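Local atomic coordinates of VapB family protein (Caulobacter crescentus, PDB entry 5K8J), a protein that probably serves as the antitoxin of a toxin-antitoxin pair, inhibiting the PIN-domain ribonuclease VapC1 and binding DNA as part of the VapBC1 complex. Residues A[24-27]-A[28-31]. Residues are numbered along the deposited sequence; the frame is centred on the assembly and turned at random.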
loop_
_atom_site.group_PDB
_atom_site.type_symbol
_atom_site.label_atom_id
_atom_site.label_comp_id
_atom_site.label_asym_id
_atom_site.label_seq_id
_atom_site.Cartn_x
_atom_site.Cartn_y
_atom_site.Cartn_z
ATOM N N ARG A 24 0.416 18.788 7.702
ATOM C CA ARG A 24 1.287 17.987 8.551
ATOM C C ARG A 24 2.140 17.045 7.721
ATOM O O ARG A 24 1.677 16.445 6.739
ATOM C CB ARG A 24 0.452 17.177 9.542
ATOM C CG ARG A 24 -0.412 18.006 10.436
ATOM C CD ARG A 24 -1.339 17.143 11.305
ATOM N NE ARG A 24 -2.455 17.927 11.821
ATOM C CZ ARG A 24 -2.338 18.843 12.777
ATOM N NH1 ARG A 24 -1.151 19.084 13.323
ATOM N NH2 ARG A 24 -3.402 19.523 13.188
ATOM N N LEU A 25 3.393 16.893 8.128
ATOM C CA LEU A 25 4.283 15.941 7.479
ATOM C C LEU A 25 4.634 14.819 8.446
ATOM O O LEU A 25 5.390 15.046 9.406
ATOM C CB LEU A 25 5.551 16.632 6.985
ATOM C CG LEU A 25 5.323 17.773 5.991
ATOM C CD1 LEU A 25 6.673 18.241 5.439
ATOM C CD2 LEU A 25 4.387 17.324 4.841
ATOM N N PRO A 26 4.127 13.608 8.246
ATOM C CA PRO A 26 4.524 12.509 9.127
ATOM C C PRO A 26 6.033 12.324 9.141
ATOM O O PRO A 26 6.739 12.649 8.184
ATOM C CB PRO A 26 3.808 11.287 8.529
ATOM C CG PRO A 26 2.636 11.850 7.792
ATOM C CD PRO A 26 3.110 13.191 7.264
ATOM N N ARG A 27 6.516 11.773 10.255
ATOM C CA ARG A 27 7.945 11.551 10.466
ATOM C C ARG A 27 8.627 10.900 9.268
ATOM O O ARG A 27 9.740 11.286 8.892
ATOM C CB ARG A 27 8.122 10.691 11.721
ATOM C CG ARG A 27 9.528 10.525 12.211
ATOM C CD ARG A 27 9.506 9.823 13.568
ATOM N NE ARG A 27 10.438 10.434 14.514
ATOM C CZ ARG A 27 11.698 10.050 14.684
ATOM N NH1 ARG A 27 12.195 9.041 13.979
ATOM N NH2 ARG A 27 12.466 10.676 15.564
ATOM N N ASP A 28 7.993 9.898 8.655
ATOM C CA ASP A 28 8.644 9.198 7.545
ATOM C C ASP A 28 8.773 10.050 6.289
ATOM O O ASP A 28 9.550 9.698 5.397
ATOM C CB ASP A 28 7.879 7.922 7.185
ATOM C CG ASP A 28 7.883 6.900 8.305
ATOM O OD1 ASP A 28 7.447 7.244 9.426
ATOM O OD2 ASP A 28 8.319 5.752 8.062
ATOM N N LEU A 29 8.009 11.130 6.182
ATOM C CA LEU A 29 7.994 11.972 4.995
ATOM C C LEU A 29 8.661 13.319 5.245
ATOM O O LEU A 29 8.873 14.070 4.290
ATOM C CB LEU A 29 6.542 12.212 4.524
ATOM C CG LEU A 29 5.715 11.047 3.962
ATOM C CD1 LEU A 29 5.192 10.093 5.038
ATOM C CD2 LEU A 29 4.559 11.599 3.188
ATOM N N ALA A 30 8.987 13.637 6.497
ATOM C CA ALA A 30 9.362 14.991 6.868
ATOM C C ALA A 30 10.788 15.304 6.431
ATOM O O ALA A 30 11.631 14.416 6.282
ATOM C CB ALA A 30 9.238 15.185 8.376
ATOM N N PHE A 31 11.040 16.584 6.201
ATOM C CA PHE A 31 12.372 17.080 5.884
ATOM C C PHE A 31 13.018 17.604 7.156
ATOM O O PHE A 31 12.339 17.940 8.127
ATOM C CB PHE A 31 12.318 18.212 4.849
ATOM C CG PHE A 31 11.874 17.778 3.481
ATOM C CD1 PHE A 31 10.538 17.856 3.114
ATOM C CD2 PHE A 31 12.793 17.312 2.553
ATOM C CE1 PHE A 31 10.126 17.458 1.841
ATOM C CE2 PHE A 31 12.397 16.913 1.282
ATOM C CZ PHE A 31 11.060 16.975 0.931
#
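Leu29 CD1 lies obliquely across the Pro26 ring, touching CB at 3.9 Å and CG slightly farther off, beside a tight backbone turn. The turn is closed by the hydrogen bond from Leu29 N to Pro26 O, 2.8 Å long with an N-H...O angle of 151°, the donor lying above the carbonyl plane. A weak hydrogen bond follows one residue on, from Ala30 N to Arg27 O at 3.4 Å. The backbone angles fit two overlapping type I beta turns, Pro26-Leu29 and Arg27-Ala30, the second only weakly closed; Ala30 then returns to an extended conformation.

A second apolar contact pairs Leu25 CB with Ala30 CB at 4.2 Å. The charged groups stay apart: with CG anti to its backbone N (chi1 -171°), Arg27 carries its guanidinium outward, its NE 6.7 Å from Asp28 OD1.

The turn takes the chain out of strand 21-25 into the loop before strand 37-42. Ala8 and Ala10 of strand 7-16 pack against Leu29, and Ala10 also meets Pro26. At the interface with a second copy of the protein, Arg24 and Leu25 extend an antiparallel ladder, and Arg41 of that subunit hydrogen-bonds Leu29 O, consistent with an intertwined, AbrB-like swapped-hairpin dimer.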